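PDB 3TTY: beta-galactosidase from Bacillus circulans subsp. alkalophilus, which hydrolyses terminal beta-D-galactosyl residues from beta-galactosides, as a TIM-barrel glycoside hydrolase that binds galactose in its active site. Local coordinates for the interface of chains A and B. Coordinates in Å, arbitrary orientation; residue numbers count along the deposited sequence, not the author numbering. Chains: chain A/B, Beta-galactosidase.

Contact 1: the interface of chains A and B. Residues chain A 187, 207, 212-213, 415; chain B 314-315, 354.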
ATOM      1  N   TRP A 187     -14.639 -17.298 -20.135  1.00 19.91           N
ATOM      2  CA  TRP A 187     -15.265 -15.998 -19.864  1.00 17.62           C
ATOM      3  C   TRP A 187     -15.759 -15.247 -21.116  1.00 20.34           C
ATOM      4  O   TRP A 187     -15.572 -14.035 -21.237  1.00 19.18           O
ATOM      5  CB  TRP A 187     -14.343 -15.093 -19.023  1.00 20.15           C
ATOM      6  CG  TRP A 187     -14.123 -15.577 -17.599  1.00 18.61           C
ATOM      7  CD1 TRP A 187     -14.613 -16.722 -17.038  1.00 17.02           C
ATOM      8  CD2 TRP A 187     -13.357 -14.923 -16.571  1.00 20.28           C
ATOM      9  NE1 TRP A 187     -14.195 -16.827 -15.735  1.00 21.58           N
ATOM     10  CE2 TRP A 187     -13.426 -15.738 -15.420  1.00 20.65           C
ATOM     11  CE3 TRP A 187     -12.619 -13.734 -16.516  1.00 19.40           C
ATOM     12  CZ2 TRP A 187     -12.778 -15.407 -14.225  1.00 19.79           C
ATOM     13  CZ3 TRP A 187     -11.977 -13.401 -15.337  1.00 19.81           C
ATOM     14  CH2 TRP A 187     -12.060 -14.238 -14.199  1.00 23.13           C
ATOM     15  N   TRP A 207      -4.509  -6.035 -12.922  1.00 20.07           N
ATOM     16  CA  TRP A 207      -4.580  -5.190 -11.744  1.00 22.72           C
ATOM     17  C   TRP A 207      -3.398  -5.465 -10.839  1.00 26.76           C
ATOM     18  O   TRP A 207      -2.737  -6.500 -10.955  1.00 23.78           O
ATOM     19  CB  TRP A 207      -5.896  -5.388 -10.991  1.00 16.89           C
ATOM     20  CG  TRP A 207      -6.069  -6.761 -10.343  1.00 30.96           C
ATOM     21  CD1 TRP A 207      -5.883  -7.078  -9.022  1.00 25.83           C
ATOM     22  CD2 TRP A 207      -6.494  -7.980 -10.989  1.00 26.29           C
ATOM     23  NE1 TRP A 207      -6.170  -8.408  -8.809  1.00 26.39           N
ATOM     24  CE2 TRP A 207      -6.549  -8.983  -9.994  1.00 24.20           C
ATOM     25  CE3 TRP A 207      -6.833  -8.315 -12.305  1.00 25.42           C
ATOM     26  CZ2 TRP A 207      -6.914 -10.302 -10.276  1.00 26.59           C
ATOM     27  CZ3 TRP A 207      -7.204  -9.630 -12.586  1.00 26.72           C
ATOM     28  CH2 TRP A 207      -7.244 -10.605 -11.572  1.00 26.88           C
ATOM     29  N   THR A 212      -3.654 -10.826 -13.555  1.00 20.90           N
ATOM     30  CA  THR A 212      -4.377 -10.769 -14.821  1.00 18.91           C
ATOM     31  C   THR A 212      -5.463 -11.836 -14.909  1.00 22.37           C
ATOM     32  O   THR A 212      -5.335 -12.907 -14.330  1.00 21.85           O
ATOM     33  CB  THR A 212      -3.422 -10.941 -16.024  1.00 22.35           C
ATOM     34  OG1 THR A 212      -4.084 -10.546 -17.233  1.00 22.49           O
ATOM     35  CG2 THR A 212      -2.967 -12.394 -16.141  1.00 19.47           C
ATOM     36  N   ASN A 213      -6.529 -11.524 -15.643  1.00 20.45           N
ATOM     37  CA  ASN A 213      -7.594 -12.476 -15.927  1.00 20.73           C
ATOM     38  C   ASN A 213      -7.252 -13.372 -17.120  1.00 24.15           C
ATOM     39  O   ASN A 213      -7.748 -14.492 -17.234  1.00 17.39           O
ATOM     40  CB  ASN A 213      -8.878 -11.722 -16.244  1.00 20.95           C
ATOM     41  CG  ASN A 213      -9.408 -10.953 -15.060  1.00 20.44           C
ATOM     42  OD1 ASN A 213      -9.461 -11.463 -13.948  1.00 22.38           O
ATOM     43  ND2 ASN A 213      -9.793  -9.716 -15.292  1.00 22.35           N
ATOM     44  N   SER A 415      -2.161 -17.038 -12.056  1.00 18.21           N
ATOM     45  CA  SER A 415      -3.031 -16.988 -10.888  1.00 20.78           C
ATOM     46  C   SER A 415      -2.916 -18.289 -10.090  1.00 22.52           C
ATOM     47  O   SER A 415      -3.576 -19.284 -10.408  1.00 21.00           O
ATOM     48  CB  SER A 415      -4.482 -16.731 -11.303  1.00 17.99           C
ATOM     49  OG  SER A 415      -5.366 -16.924 -10.205  1.00 23.18           O
TER
ATOM     50  N   ASN B 314      -7.503 -21.417  -7.408  1.00 22.23           N
ATOM     51  CA  ASN B 314      -6.447 -20.548  -7.898  1.00 21.68           C
ATOM     52  C   ASN B 314      -6.397 -19.169  -7.202  1.00 22.49           C
ATOM     53  O   ASN B 314      -5.328 -18.624  -7.007  1.00 23.10           O
ATOM     54  CB  ASN B 314      -6.600 -20.358  -9.410  1.00 21.93           C
ATOM     55  CG  ASN B 314      -7.851 -19.576  -9.768  1.00 22.32           C
ATOM     56  OD1 ASN B 314      -8.959 -20.080  -9.645  1.00 24.75           O
ATOM     57  ND2 ASN B 314      -7.676 -18.336 -10.196  1.00 20.90           N
ATOM     58  N   TRP B 315      -7.553 -18.620  -6.832  1.00 24.66           N
ATOM     59  CA  TRP B 315      -7.646 -17.238  -6.328  1.00 26.85           C
ATOM     60  C   TRP B 315      -7.057 -17.005  -4.931  1.00 27.48           C
ATOM     61  O   TRP B 315      -6.793 -15.863  -4.550  1.00 24.91           O
ATOM     62  CB  TRP B 315      -9.099 -16.743  -6.352  1.00 23.22           C
ATOM     63  CG  TRP B 315      -9.691 -16.741  -7.728  1.00 26.42           C
ATOM     64  CD1 TRP B 315     -10.504 -17.692  -8.269  1.00 25.29           C
ATOM     65  CD2 TRP B 315      -9.494 -15.753  -8.746  1.00 22.44           C
ATOM     66  NE1 TRP B 315     -10.831 -17.352  -9.556  1.00 25.09           N
ATOM     67  CE2 TRP B 315     -10.230 -16.164  -9.872  1.00 22.50           C
ATOM     68  CE3 TRP B 315      -8.774 -14.553  -8.809  1.00 25.47           C
ATOM     69  CZ2 TRP B 315     -10.268 -15.422 -11.052  1.00 24.42           C
ATOM     70  CZ3 TRP B 315      -8.811 -13.818  -9.983  1.00 28.93           C
ATOM     71  CH2 TRP B 315      -9.553 -14.255 -11.089  1.00 26.34           C
ATOM     72  N   CYS B 354      -6.877 -17.675 -16.612  1.00 22.27           N
ATOM     73  CA  CYS B 354      -6.630 -17.491 -15.167  1.00 19.83           C
ATOM     74  C   CYS B 354      -7.111 -18.594 -14.216  1.00 21.33           C
ATOM     75  O   CYS B 354      -6.632 -18.684 -13.091  1.00 22.56           O
ATOM     76  CB  CYS B 354      -7.078 -16.098 -14.664  1.00 16.72           C
ATOM     77  SG  CYS B 354      -8.893 -15.816 -14.437  1.00 19.33           S
TER
HETATM   78  O   HOH W   1      -4.629 -20.378 -12.774  1.00 18.66           O

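Contact 2: the interface of chains A and B. Residues chain A 188-191, 196; chain B 87, 91, 108.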
ATOM      1  N   SER A 188     -16.397 -15.967 -22.037  1.00 22.11           N
ATOM      2  CA  SER A 188     -17.010 -15.337 -23.208  1.00 21.19           C
ATOM      3  C   SER A 188     -16.067 -14.298 -23.842  1.00 21.33           C
ATOM      4  O   SER A 188     -16.472 -13.176 -24.151  1.00 17.39           O
ATOM      5  CB  SER A 188     -18.344 -14.691 -22.813  1.00 15.62           C
ATOM      6  OG  SER A 188     -18.990 -14.099 -23.923  1.00 16.77           O
ATOM      7  N   HIS A 189     -14.805 -14.680 -24.020  1.00 17.81           N
ATOM      8  CA  HIS A 189     -13.799 -13.754 -24.535  1.00 15.69           C
ATOM      9  C   HIS A 189     -13.589 -13.829 -26.049  1.00 19.51           C
ATOM     10  O   HIS A 189     -12.680 -13.186 -26.587  1.00 19.05           O
ATOM     11  CB  HIS A 189     -12.482 -13.915 -23.786  1.00 14.43           C
ATOM     12  CG  HIS A 189     -12.281 -12.884 -22.724  1.00 16.31           C
ATOM     13  ND1 HIS A 189     -13.229 -12.613 -21.760  1.00 19.95           N
ATOM     14  CD2 HIS A 189     -11.259 -12.028 -22.492  1.00 17.36           C
ATOM     15  CE1 HIS A 189     -12.795 -11.650 -20.969  1.00 18.06           C
ATOM     16  NE2 HIS A 189     -11.602 -11.275 -21.396  1.00 20.89           N
ATOM     17  N   THR A 190     -14.446 -14.582 -26.737  1.00 17.70           N
ATOM     18  CA  THR A 190     -14.320 -14.754 -28.178  1.00 16.48           C
ATOM     19  C   THR A 190     -14.174 -13.420 -28.913  1.00 17.00           C
ATOM     20  O   THR A 190     -15.006 -12.515 -28.785  1.00 15.55           O
ATOM     21  CB  THR A 190     -15.516 -15.534 -28.767  1.00 16.33           C
ATOM     22  OG1 THR A 190     -15.722 -16.721 -28.000  1.00 16.62           O
ATOM     23  CG2 THR A 190     -15.263 -15.900 -30.233  1.00 13.26           C
ATOM     24  N   PHE A 191     -13.103 -13.306 -29.680  1.00 12.94           N
ATOM     25  CA  PHE A 191     -12.912 -12.142 -30.527  1.00 15.21           C
ATOM     26  C   PHE A 191     -13.395 -12.392 -31.955  1.00 18.70           C
ATOM     27  O   PHE A 191     -13.039 -13.397 -32.561  1.00 19.81           O
ATOM     28  CB  PHE A 191     -11.439 -11.760 -30.522  1.00 16.10           C
ATOM     29  CG  PHE A 191     -10.982 -11.222 -29.212  1.00 16.32           C
ATOM     30  CD1 PHE A 191     -11.438  -9.994 -28.768  1.00 13.60           C
ATOM     31  CD2 PHE A 191     -10.131 -11.947 -28.409  1.00 14.68           C
ATOM     32  CE1 PHE A 191     -11.040  -9.495 -27.552  1.00 11.89           C
ATOM     33  CE2 PHE A 191      -9.737 -11.452 -27.181  1.00 16.56           C
ATOM     34  CZ  PHE A 191     -10.193 -10.219 -26.762  1.00 14.64           C
ATOM     35  N   GLU A 196     -11.295  -5.509 -31.478  1.00 19.73           N
ATOM     36  CA  GLU A 196     -11.953  -5.784 -30.205  1.00 15.58           C
ATOM     37  C   GLU A 196     -10.940  -6.079 -29.089  1.00 19.86           C
ATOM     38  O   GLU A 196     -11.274  -6.061 -27.902  1.00 16.82           O
ATOM     39  CB  GLU A 196     -12.896  -6.970 -30.362  1.00 15.30           C
ATOM     40  CG  GLU A 196     -14.132  -6.658 -31.179  1.00 15.84           C
ATOM     41  CD  GLU A 196     -14.820  -7.914 -31.677  1.00 19.83           C
ATOM     42  OE1 GLU A 196     -14.490  -9.016 -31.178  1.00 14.55           O
ATOM     43  OE2 GLU A 196     -15.684  -7.792 -32.577  1.00 18.66           O
TER
ATOM     44  N   ALA B  87     -16.849  -9.092 -26.395  1.00 13.55           N
ATOM     45  CA  ALA B  87     -15.876  -8.066 -26.706  1.00 15.04           C
ATOM     46  C   ALA B  87     -16.413  -7.128 -27.785  1.00 14.59           C
ATOM     47  O   ALA B  87     -16.181  -5.915 -27.707  1.00 15.26           O
ATOM     48  CB  ALA B  87     -14.518  -8.695 -27.108  1.00 14.44           C
ATOM     49  N   LYS B  91     -16.923  -2.960 -27.519  1.00 14.78           N
ATOM     50  CA  LYS B  91     -16.316  -2.134 -28.557  1.00 18.08           C
ATOM     51  C   LYS B  91     -17.337  -1.198 -29.241  1.00 18.60           C
ATOM     52  O   LYS B  91     -17.133   0.021 -29.319  1.00 17.17           O
ATOM     53  CB  LYS B  91     -15.629  -3.041 -29.597  1.00 16.06           C
ATOM     54  CG  LYS B  91     -14.700  -2.318 -30.581  1.00 18.14           C
ATOM     55  CD  LYS B  91     -15.394  -2.117 -31.916  1.00 23.92           C
ATOM     56  CE  LYS B  91     -14.412  -1.752 -33.036  1.00 35.99           C
ATOM     57  NZ  LYS B  91     -15.118  -1.396 -34.314  1.00 18.41           N
ATOM     58  N   PHE B 108     -12.660  -3.366 -22.503  1.00 15.38           N
ATOM     59  CA  PHE B 108     -13.044  -4.770 -22.413  1.00 13.91           C
ATOM     60  C   PHE B 108     -12.052  -5.612 -21.617  1.00 19.22           C
ATOM     61  O   PHE B 108     -10.830  -5.544 -21.835  1.00 17.81           O
ATOM     62  CB  PHE B 108     -13.180  -5.395 -23.790  1.00 14.44           C
ATOM     63  CG  PHE B 108     -13.518  -6.848 -23.742  1.00 16.75           C
ATOM     64  CD1 PHE B 108     -14.807  -7.258 -23.448  1.00 13.21           C
ATOM     65  CD2 PHE B 108     -12.550  -7.813 -23.976  1.00 19.01           C
ATOM     66  CE1 PHE B 108     -15.131  -8.592 -23.390  1.00 13.69           C
ATOM     67  CE2 PHE B 108     -12.877  -9.166 -23.920  1.00 16.55           C
ATOM     68  CZ  PHE B 108     -14.171  -9.545 -23.624  1.00 15.11           C
TER
HETATM   69  O   HOH W   2     -13.622  -4.787 -27.155  1.00 13.39           O
HETATM   70  O   HOH W   3     -16.251 -11.631 -26.426  1.00 14.26           O

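Contact 1: the interface of chains A and B
A:Trp187 and B:Trp315 reach toward each other from opposite directions, and their indoles meet rim to rim, with A:Trp187 CH2 3.8 Å from B:Trp315 CZ2. The two rings are nearly parallel but slightly stepped, so this is an edge contact and not a face-to-face stack. At another stretch of the B:Trp315 rim, A:Trp207 puts its CH2 into the ring plane, 3.9 Å from B:Trp315 CZ3. Between these two neighbours A:Asn213 points its amide oxygen at the rim, OD1 lying in plane with B:Trp315 CH2 at 4.0 Å; the same oxygen lies in the plane of A:Trp187. Chain A thus frames the outer edge of an indole that lines the galactose pocket of chain B, and this neighbour probably helps fix the shape of that pocket.

B:Cys354 comes from one side of the A:Trp187 plane, its SG standing just beyond the rim, 3.5 Å from A:Trp187 CH2. The chi1 of 76°, which sets the sulfur between the backbone N and the carbonyl carbon, turns it toward that ring. Its backbone N makes a weak hydrogen bond to A:Asn213 O.

Further out, polar groups position the B:Trp315 side. B:Asn314 lays its amide nitrogen ND2 on one face of the B:Trp315 ring, 3.2 Å above the plane and toward the rim. That nitrogen is anchored from chain A: it donates to the A:Ser415 hydroxyl OG at 2.7 Å, nearly straight (163° at H) and close to the amide plane. A:Ser415 lies in the sequence of the trimerisation domain, and its chi1 of 169° swings OG away from its own backbone N and toward B:Asn314. A water also bridges A:Ser415 O and B:Cys354 O, with the B:Cys354 carbonyl oxygen 2.6 Å from the water.

Contact 2: the interface of chains A and B
The imidazole of A:His189 carries the edge of B:Phe108 on one face: CE2 of the phenyl stands 3.5 Å from A:His189 NE2, offset toward the rim, and CZ lies beside it over the same ring. The two rings are inclined by roughly 45°, so B:Phe108 leans on the imidazole with one side and does not stack flat. B:Ala87 CB covers one face of B:Phe108, over its centre and 3.5 Å above the plane. A:Phe191 brings its rim to the same methyl, CE1 approaching B:Ala87 CB to 3.6 Å, while its CZ touches B:Phe108 CE2; A:His189 O lies over one face of the A:Phe191 ring. The B:Phe108 side chain swings away from its own backbone N (chi1 178°), which takes the CE2–CZ edge out to the imidazole while the methyl lies on the ring face. Replacing A:His189 with an alanine would probably leave the CE2–CZ edge of B:Phe108 without its support and the phenyl freer to shift.

A:Glu196 adds its CB to the B:Ala87 methyl at 4.0 Å. Its carboxylate makes no salt bridge with B:Lys91: OE2 and NZ are 6.7 Å apart, leaving at most a long-range attraction.

Waters hold the backbone of B:Ala87 at both ends. One lies 2.6 Å from B:Ala87 N and also links A:Ser188 O and A:Thr190 O; another bridges B:Ala87 O and A:Glu196 O.

In the fold, B:Ala87 begins helix 87-92 and B:Phe108 sits in a loop, both in the TIM-barrel region of chain B, while chain A supplies the stretch running from 3-10 helix 186-188 to 3-10 helix 194-196.

Contact 1 and contact 2 are neighbouring patches of one interface between two copies of the enzyme, their C-alpha centres about 17 Å apart. They share the chain A 3-10 helix 186-188, which gives A:Trp187 to contact 1 and A:Ser188 to contact 2, so a shift of this short turn would probably be felt in both. Chain B answers with different parts: the loop of B:Asn314 and B:Trp315 and 3-10 helix 353-355 in contact 1, helix 87-92 and the B:Phe108 loop in contact 2. In the deposited trimer, contact 1 sets a pocket residue against the neighbouring chain, so assembly may help hold the pocket's shape.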